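Local coordinates for Serine/threonine protein kinase (Mycobacterium tuberculosis, PDB 4ESQ), which probably phosphorylates serine and threonine residues of proteins with ATP, as a membrane receptor kinase whose extracellular sensor domain is described here, at residues M24-M29 against Y82-N87; Y127-A132 against D145-A150. All coordinates share one frame; numbering follows the deposited sequence.

How the contacts relate
From the N terminus, the chain leaves helix 17-24 at Gly25 and runs through a loop to strand 30-31. Contact 1 sets residues 24-29 against the start of strand 84-92, closing a loop of 52 residues that includes helices 51-54 and 59-62 and strand 69-76. Contact 2 comes later: it pairs strands 125-131 and 141-147 as a hairpin, closing a short loop of 12 residues. The two loops follow one another in series, neither nested nor crossed. Both contacts reach the same antiparallel sheet, with strands 165-173 and 154-162 lying between 84-92 and 141-147. Their centres are about 20 Å apart, within one PknH-like extracellular domain.

Contact 1. Residues M24-M29 against Y82-N87; sequences MGSSSM and YEHWVN
Met24 and His84 meet through a backbone carbonyl and an imidazole: Met24 O sits over one ring face, 3.1 Å from His84 NE2, at an angle too poor for a hydrogen bond. The opposite face, toward its rim, carries CB of the preceding Glu83. Among the polar contacts, His84 ND1 hydrogen-bonds to Glu77 OE2, which also bonds Ser26 OG, so one carboxylate oxygen holds both the ring and the loop. Ser26 OG, anti to its backbone N (chi1 -178°), accepts from Ser28 N at 3.1 Å. The sulfur contact is oblique: Met29 SD is 5.2 Å from the His84 ring centroid and 3.7 Å from His84 CB, the two side chains crossing at about a right angle. Apolar packing gathers on Val86 CG2, which meets Met24 CG at 3.6 Å and Met29 CE at 3.9 Å. Ser26 CB packs 3.8 Å from His84 ND1. Helix 179-192 adds Gln179 against Met24 and Ile183 against Val86. Gly25, with positive phi, takes the chain out of helix 17-24, and the Ser26 ST turn bends it onward, a helix-to-strand connection packed on strand 84-92 of the antiparallel sheet.

Contact 2. Residues Y127-A132 against D145-A150; sequences YRWTFA and DTQEGA
Tyr127 receives the amide of Gln147 over one face of its ring, with Gln147 NE2 3.5 Å from Tyr127 CG and the two planes nearly perpendicular (85°). Next, Arg128 is gripped by its backbone at both ends. Its N donates to Glu148 OE2 at 3.1 Å, met from above the carboxylate plane, while its O accepts a nearly straight bond from Glu148 N. The Arg128 aliphatic stem lies against that carboxylate, but Arg128 NE and Glu148 OE1 stay 4.5 Å apart, beyond a salt bridge. Trp129 faces Gln147 as a non-hydrogen-bonded pair. Gln147 CB stands over the six-membered ring of Trp129, 3.6 Å from the centroid, in a CH-pi contact; with CG anti to the backbone N (chi1 176°) and the chain extended beyond it, the amide lies almost parallel to the indole (17°). Thr130 and Thr146 exchange two backbone bonds, Thr130 N to Thr146 O at 2.9 Å and Thr146 N to Thr130 O at 2.8 Å. One water donates to Thr130 O and Thr146 OG1; a second links Thr130 OG1 with Thr146 O. Thr117 and Glu154 hold the respective hydroxyls as well. Phe131 lies alongside Asp145, its CE1 3.7 Å from Asp145 OD2, while OD1 approaches Trp129 CZ3. Leu54 of helix 51-54 touches the side chains of Trp129, Phe131 and Asp145. The antiparallel hairpin thus has two unlike faces: the threonine side is bridged by water, whereas the side of Trp129 and Phe131 combines a CH-pi contact with carboxylate oxygens that approach both rings obliquely. The buried Asp145 side chain also touches Arg157, whose positive charge, if near enough, may help to offset that of the carboxylate.

Contact 1. Residues M24-M29 against Y82-N87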
ATOM      1  N   MET A  24      -5.946  -4.909  12.484  1.00 12.15           N
ATOM      2  CA  MET A  24      -4.772  -5.773  12.596  1.00 11.32           C
ATOM      3  C   MET A  24      -4.833  -6.760  13.764  1.00 13.94           C
ATOM      4  O   MET A  24      -4.029  -7.688  13.834  1.00 14.81           O
ATOM      5  CB  MET A  24      -3.481  -4.945  12.690  1.00 11.68           C
ATOM      6  CG  MET A  24      -3.134  -4.141  11.431  1.00 12.22           C
ATOM      7  SD  MET A  24      -3.243  -5.075   9.883  1.00 13.31           S
ATOM      8  CE  MET A  24      -1.871  -6.204  10.077  1.00 14.81           C
ATOM      9  N   GLY A  25      -5.778  -6.565  14.681  1.00 12.09           N
ATOM     10  CA  GLY A  25      -5.852  -7.435  15.838  1.00 10.59           C
ATOM     11  C   GLY A  25      -4.848  -7.055  16.909  1.00 14.38           C
ATOM     12  O   GLY A  25      -4.296  -7.916  17.598  1.00 16.05           O
ATOM     13  N   SER A  26      -4.613  -5.756  17.051  1.00 14.10           N
ATOM     14  CA  SER A  26      -3.663  -5.236  18.029  1.00 14.15           C
ATOM     15  C   SER A  26      -4.337  -4.213  18.935  1.00 14.53           C
ATOM     16  O   SER A  26      -5.451  -3.777  18.664  1.00 14.79           O
ATOM     17  CB  SER A  26      -2.482  -4.580  17.298  1.00 13.70           C
ATOM     18  OG  SER A  26      -1.506  -4.097  18.202  1.00 16.62           O
ATOM     19  N   SER A  27      -3.654  -3.830  20.010  1.00 15.98           N
ATOM     20  CA  SER A  27      -4.106  -2.747  20.875  1.00 15.46           C
ATOM     21  C   SER A  27      -2.970  -1.767  21.140  1.00 17.80           C
ATOM     22  O   SER A  27      -3.096  -0.891  21.996  1.00 20.36           O
ATOM     23  CB  SER A  27      -4.593  -3.297  22.227  1.00 23.69           C
ATOM     24  OG  SER A  27      -5.816  -4.004  22.099  1.00 30.49           O
ATOM     25  N   SER A  28      -1.856  -1.915  20.427  1.00 14.57           N
ATOM     26  CA  SER A  28      -0.667  -1.134  20.755  1.00 16.95           C
ATOM     27  C   SER A  28       0.123  -0.599  19.559  1.00 16.65           C
ATOM     28  O   SER A  28       1.231  -0.102  19.732  1.00 16.22           O
ATOM     29  CB  SER A  28       0.259  -1.956  21.656  1.00 18.92           C
ATOM     30  OG  SER A  28       0.607  -3.180  21.036  1.00 20.49           O
ATOM     31  N   MET A  29      -0.438  -0.680  18.357  1.00 15.35           N
ATOM     32  CA  MET A  29       0.276  -0.145  17.198  1.00 15.32           C
ATOM     33  C   MET A  29       0.303   1.373  17.290  1.00 14.52           C
ATOM     34  O   MET A  29      -0.677   1.994  17.694  1.00 14.59           O
ATOM     35  CB  MET A  29      -0.363  -0.603  15.885  1.00 13.45           C
ATOM     36  CG  MET A  29      -0.256  -2.090  15.636  1.00 13.29           C
ATOM     37  SD  MET A  29      -1.160  -2.653  14.177  1.00 13.21           S
ATOM     38  CE  MET A  29      -0.046  -2.092  12.882  1.00 14.35           C
ATOM     39  N   TYR A  82       7.930  -6.258  16.241  1.00 18.27           N
ATOM     40  CA  TYR A  82       6.489  -6.015  16.204  1.00 15.79           C
ATOM     41  C   TYR A  82       5.749  -7.151  15.516  1.00 14.81           C
ATOM     42  O   TYR A  82       6.263  -7.748  14.567  1.00 19.83           O
ATOM     43  CB  TYR A  82       6.203  -4.708  15.460  1.00 15.31           C
ATOM     44  CG  TYR A  82       7.043  -4.529  14.213  1.00 18.90           C
ATOM     45  CD1 TYR A  82       6.658  -5.090  13.001  1.00 15.34           C
ATOM     46  CD2 TYR A  82       8.225  -3.799  14.253  1.00 18.30           C
ATOM     47  CE1 TYR A  82       7.429  -4.922  11.862  1.00 15.87           C
ATOM     48  CE2 TYR A  82       8.997  -3.624  13.124  1.00 19.35           C
ATOM     49  CZ  TYR A  82       8.597  -4.187  11.934  1.00 19.96           C
ATOM     50  OH  TYR A  82       9.375  -4.019  10.813  1.00 21.62           O
ATOM     51  N   GLU A  83       4.536  -7.438  15.987  1.00 14.65           N
ATOM     52  CA  GLU A  83       3.707  -8.482  15.384  1.00 13.83           C
ATOM     53  C   GLU A  83       2.982  -8.007  14.125  1.00 12.97           C
ATOM     54  O   GLU A  83       2.608  -8.822  13.278  1.00 12.94           O
ATOM     55  CB  GLU A  83       2.678  -9.011  16.393  1.00 19.64           C
ATOM     56  CG  GLU A  83       3.285  -9.772  17.574  1.00 21.91           C
ATOM     57  CD  GLU A  83       3.803 -11.149  17.190  1.00 24.56           C
ATOM     58  OE1 GLU A  83       3.208 -11.794  16.298  1.00 19.76           O
ATOM     59  OE2 GLU A  83       4.814 -11.585  17.782  1.00 29.43           O
ATOM     60  N   HIS A  84       2.786  -6.691  14.008  1.00 12.29           N
ATOM     61  CA  HIS A  84       1.997  -6.126  12.910  1.00 12.39           C
ATOM     62  C   HIS A  84       2.653  -4.854  12.380  1.00 14.00           C
ATOM     63  O   HIS A  84       3.288  -4.115  13.130  1.00 13.17           O
ATOM     64  CB  HIS A  84       0.589  -5.785  13.396  1.00 13.48           C
ATOM     65  CG  HIS A  84      -0.118  -6.930  14.051  1.00 12.97           C
ATOM     66  ND1 HIS A  84      -0.222  -7.053  15.420  1.00 12.55           N
ATOM     67  CD2 HIS A  84      -0.747  -8.009  13.528  1.00 12.73           C
ATOM     68  CE1 HIS A  84      -0.897  -8.151  15.712  1.00 15.63           C
ATOM     69  NE2 HIS A  84      -1.222  -8.754  14.581  1.00 15.92           N
ATOM     70  N   TRP A  85       2.479  -4.587  11.090  1.00 13.17           N
ATOM     71  CA  TRP A  85       3.083  -3.412  10.471  1.00 10.01           C
ATOM     72  C   TRP A  85       2.188  -2.961   9.330  1.00 11.91           C
ATOM     73  O   TRP A  85       1.800  -3.777   8.494  1.00 13.19           O
ATOM     74  CB  TRP A  85       4.465  -3.788   9.935  1.00 11.15           C
ATOM     75  CG  TRP A  85       5.310  -2.669   9.407  1.00 14.65           C
ATOM     76  CD1 TRP A  85       6.235  -1.932  10.103  1.00 13.45           C
ATOM     77  CD2 TRP A  85       5.346  -2.183   8.059  1.00 12.84           C
ATOM     78  NE1 TRP A  85       6.833  -1.010   9.267  1.00 12.23           N
ATOM     79  CE2 TRP A  85       6.304  -1.149   8.009  1.00 13.43           C
ATOM     80  CE3 TRP A  85       4.654  -2.520   6.888  1.00 13.02           C
ATOM     81  CZ2 TRP A  85       6.582  -0.438   6.835  1.00 12.14           C
ATOM     82  CZ3 TRP A  85       4.943  -1.822   5.723  1.00 13.80           C
ATOM     83  CH2 TRP A  85       5.894  -0.790   5.710  1.00 12.02           C
ATOM     84  N   VAL A  86       1.842  -1.674   9.301  1.00  9.93           N
ATOM     85  CA  VAL A  86       0.962  -1.166   8.255  1.00 13.55           C
ATOM     86  C   VAL A  86       1.537   0.093   7.651  1.00 12.19           C
ATOM     87  O   VAL A  86       1.950   0.996   8.374  1.00 13.00           O
ATOM     88  CB  VAL A  86      -0.443  -0.850   8.807  1.00 13.36           C
ATOM     89  CG1 VAL A  86      -1.237   0.043   7.827  1.00 14.24           C
ATOM     90  CG2 VAL A  86      -1.185  -2.139   9.132  1.00 11.63           C
ATOM     91  N   ASN A  87       1.561   0.150   6.323  1.00 10.97           N
ATOM     92  CA  ASN A  87       1.884   1.372   5.603  1.00 11.78           C
ATOM     93  C   ASN A  87       0.630   1.718   4.804  1.00 12.16           C
ATOM     94  O   ASN A  87       0.230   0.960   3.912  1.00 10.98           O
ATOM     95  CB  ASN A  87       3.076   1.157   4.665  1.00 12.14           C
ATOM     96  CG  ASN A  87       3.591   2.461   4.029  1.00 14.60           C
ATOM     97  OD1 ASN A  87       2.963   3.514   4.115  1.00 13.29           O
ATOM     98  ND2 ASN A  87       4.749   2.377   3.385  1.00 18.83           N
TER

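Contact 2. Residues Y127-A132 against D145-A150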
ATOM      1  N   TYR A 127      16.667 -10.468   0.281  1.00 19.69           N
ATOM      2  CA  TYR A 127      15.669 -11.444   0.684  1.00 22.21           C
ATOM      3  C   TYR A 127      14.734 -11.785  -0.465  1.00 18.39           C
ATOM      4  O   TYR A 127      14.577 -11.008  -1.396  1.00 17.44           O
ATOM      5  CB  TYR A 127      14.889 -10.952   1.905  1.00 24.09           C
ATOM      6  CG  TYR A 127      15.729 -10.910   3.161  1.00 29.88           C
ATOM      7  CD1 TYR A 127      15.925 -12.055   3.925  1.00 32.81           C
ATOM      8  CD2 TYR A 127      16.341  -9.732   3.577  1.00 32.70           C
ATOM      9  CE1 TYR A 127      16.697 -12.028   5.074  1.00 38.56           C
ATOM     10  CE2 TYR A 127      17.118  -9.695   4.726  1.00 31.02           C
ATOM     11  CZ  TYR A 127      17.290 -10.847   5.470  1.00 37.87           C
ATOM     12  OH  TYR A 127      18.060 -10.824   6.615  1.00 46.12           O
ATOM     13  N   ARG A 128      14.143 -12.971  -0.408  1.00 17.71           N
ATOM     14  CA  ARG A 128      13.263 -13.406  -1.476  1.00 14.95           C
ATOM     15  C   ARG A 128      11.817 -13.319  -1.003  1.00 18.08           C
ATOM     16  O   ARG A 128      11.521 -13.605   0.153  1.00 17.70           O
ATOM     17  CB  ARG A 128      13.639 -14.820  -1.929  1.00 19.35           C
ATOM     18  CG  ARG A 128      15.028 -14.873  -2.571  1.00 21.05           C
ATOM     19  CD  ARG A 128      15.484 -16.293  -2.842  1.00 22.31           C
ATOM     20  NE  ARG A 128      14.601 -16.983  -3.773  1.00 19.58           N
ATOM     21  CZ  ARG A 128      14.741 -16.952  -5.092  1.00 19.76           C
ATOM     22  NH1 ARG A 128      15.741 -16.275  -5.640  1.00 20.80           N
ATOM     23  NH2 ARG A 128      13.887 -17.611  -5.861  1.00 24.13           N
ATOM     24  N   TRP A 129      10.934 -12.892  -1.899  1.00 15.03           N
ATOM     25  CA  TRP A 129       9.511 -12.773  -1.590  1.00 12.81           C
ATOM     26  C   TRP A 129       8.695 -13.446  -2.681  1.00 14.05           C
ATOM     27  O   TRP A 129       8.989 -13.280  -3.864  1.00 15.22           O
ATOM     28  CB  TRP A 129       9.099 -11.308  -1.502  1.00 14.17           C
ATOM     29  CG  TRP A 129       9.601 -10.588  -0.300  1.00 16.80           C
ATOM     30  CD1 TRP A 129      10.873 -10.117  -0.092  1.00 22.91           C
ATOM     31  CD2 TRP A 129       8.841 -10.219   0.861  1.00 19.82           C
ATOM     32  NE1 TRP A 129      10.948  -9.485   1.133  1.00 22.06           N
ATOM     33  CE2 TRP A 129       9.715  -9.536   1.734  1.00 25.93           C
ATOM     34  CE3 TRP A 129       7.504 -10.403   1.247  1.00 18.03           C
ATOM     35  CZ2 TRP A 129       9.296  -9.039   2.972  1.00 23.83           C
ATOM     36  CZ3 TRP A 129       7.094  -9.909   2.481  1.00 19.00           C
ATOM     37  CH2 TRP A 129       7.988  -9.236   3.324  1.00 21.75           C
ATOM     38  N   THR A 130       7.657 -14.180  -2.279  1.00 13.32           N
ATOM     39  CA  THR A 130       6.826 -14.923  -3.224  1.00 12.12           C
ATOM     40  C   THR A 130       5.419 -14.321  -3.305  1.00 14.60           C
ATOM     41  O   THR A 130       4.763 -14.179  -2.282  1.00 16.98           O
ATOM     42  CB  THR A 130       6.692 -16.395  -2.785  1.00 15.83           C
ATOM     43  OG1 THR A 130       7.994 -16.981  -2.638  1.00 18.66           O
ATOM     44  CG2 THR A 130       5.901 -17.176  -3.804  1.00 22.08           C
ATOM     45  N   PHE A 131       4.969 -13.977  -4.514  1.00 13.12           N
ATOM     46  CA  PHE A 131       3.621 -13.435  -4.711  1.00 10.47           C
ATOM     47  C   PHE A 131       2.597 -14.550  -4.925  1.00 17.42           C
ATOM     48  O   PHE A 131       2.868 -15.531  -5.625  1.00 13.15           O
ATOM     49  CB  PHE A 131       3.578 -12.517  -5.927  1.00 12.25           C
ATOM     50  CG  PHE A 131       4.374 -11.268  -5.766  1.00 13.16           C
ATOM     51  CD1 PHE A 131       3.858 -10.200  -5.046  1.00 12.15           C
ATOM     52  CD2 PHE A 131       5.624 -11.149  -6.343  1.00 18.22           C
ATOM     53  CE1 PHE A 131       4.592  -9.024  -4.894  1.00 17.60           C
ATOM     54  CE2 PHE A 131       6.360  -9.974  -6.202  1.00 21.95           C
ATOM     55  CZ  PHE A 131       5.841  -8.920  -5.473  1.00 15.45           C
ATOM     56  N   ALA A 132       1.418 -14.374  -4.334  1.00 15.12           N
ATOM     57  CA  ALA A 132       0.266 -15.208  -4.656  1.00 16.45           C
ATOM     58  C   ALA A 132      -0.379 -14.664  -5.928  1.00 15.03           C
ATOM     59  O   ALA A 132       0.243 -13.901  -6.671  1.00 13.67           O
ATOM     60  CB  ALA A 132      -0.719 -15.206  -3.499  1.00 16.70           C
ATOM     61  N   ASP A 145       2.165 -11.276  -0.497  1.00 13.20           N
ATOM     62  CA  ASP A 145       3.533 -11.724  -0.728  1.00 16.98           C
ATOM     63  C   ASP A 145       4.107 -12.299   0.556  1.00 16.32           C
ATOM     64  O   ASP A 145       3.797 -11.841   1.648  1.00 15.32           O
ATOM     65  CB  ASP A 145       4.410 -10.604  -1.273  1.00 18.00           C
ATOM     66  CG  ASP A 145       4.142  -9.290  -0.610  1.00 23.23           C
ATOM     67  OD1 ASP A 145       4.006  -9.280   0.630  1.00 35.01           O
ATOM     68  OD2 ASP A 145       4.045  -8.270  -1.327  1.00 25.06           O
ATOM     69  N   THR A 146       4.939 -13.313   0.411  1.00 13.63           N
ATOM     70  CA  THR A 146       5.397 -14.084   1.557  1.00 16.10           C
ATOM     71  C   THR A 146       6.910 -14.064   1.595  1.00 17.08           C
ATOM     72  O   THR A 146       7.557 -14.398   0.600  1.00 17.06           O
ATOM     73  CB  THR A 146       4.913 -15.537   1.436  1.00 20.67           C
ATOM     74  OG1 THR A 146       3.481 -15.555   1.330  1.00 17.77           O
ATOM     75  CG2 THR A 146       5.361 -16.364   2.636  1.00 19.67           C
ATOM     76  N   GLN A 147       7.479 -13.661   2.727  1.00 14.21           N
ATOM     77  CA  GLN A 147       8.931 -13.594   2.843  1.00 17.32           C
ATOM     78  C   GLN A 147       9.500 -14.985   3.102  1.00 14.62           C
ATOM     79  O   GLN A 147       8.985 -15.727   3.931  1.00 18.79           O
ATOM     80  CB  GLN A 147       9.371 -12.629   3.954  1.00 20.73           C
ATOM     81  CG  GLN A 147      10.892 -12.631   4.163  1.00 25.89           C
ATOM     82  CD  GLN A 147      11.402 -11.522   5.077  1.00 35.71           C
ATOM     83  OE1 GLN A 147      10.695 -11.047   5.958  1.00 33.34           O
ATOM     84  NE2 GLN A 147      12.644 -11.105   4.856  1.00 37.88           N
ATOM     85  N   GLU A 148      10.557 -15.346   2.386  1.00 18.24           N
ATOM     86  CA  GLU A 148      11.175 -16.666   2.563  1.00 19.57           C
ATOM     87  C   GLU A 148      11.566 -16.957   4.022  1.00 22.17           C
ATOM     88  O   GLU A 148      11.750 -16.042   4.826  1.00 25.30           O
ATOM     89  CB  GLU A 148      12.397 -16.816   1.651  1.00 25.23           C
ATOM     90  CG  GLU A 148      13.633 -16.073   2.143  1.00 26.55           C
ATOM     91  CD  GLU A 148      14.839 -16.263   1.237  1.00 30.50           C
ATOM     92  OE1 GLU A 148      15.008 -17.383   0.702  1.00 27.87           O
ATOM     93  OE2 GLU A 148      15.611 -15.290   1.050  1.00 23.99           O
ATOM     94  N   GLY A 149      11.690 -18.236   4.365  1.00 25.63           N
ATOM     95  CA  GLY A 149      12.049 -18.613   5.726  1.00 26.69           C
ATOM     96  C   GLY A 149      10.890 -19.184   6.530  1.00 26.88           C
ATOM     97  O   GLY A 149       9.738 -19.126   6.097  1.00 25.44           O
ATOM     98  N   ALA A 150      11.183 -19.730   7.709  1.00 25.14           N
ATOM     99  CA  ALA A 150      10.147 -20.391   8.508  1.00 27.57           C
ATOM    100  C   ALA A 150       9.356 -19.447   9.414  1.00 25.17           C
ATOM    101  O   ALA A 150       8.471 -19.886  10.151  1.00 24.84           O
ATOM    102  CB  ALA A 150      10.733 -21.543   9.318  1.00 31.67           C
TER
HETATM  103  O   HOH W   1       2.159 -15.366  -1.032  1.00 21.21           O
HETATM  104  O   HOH W   2       8.912 -16.906  -0.123  1.00 25.57           O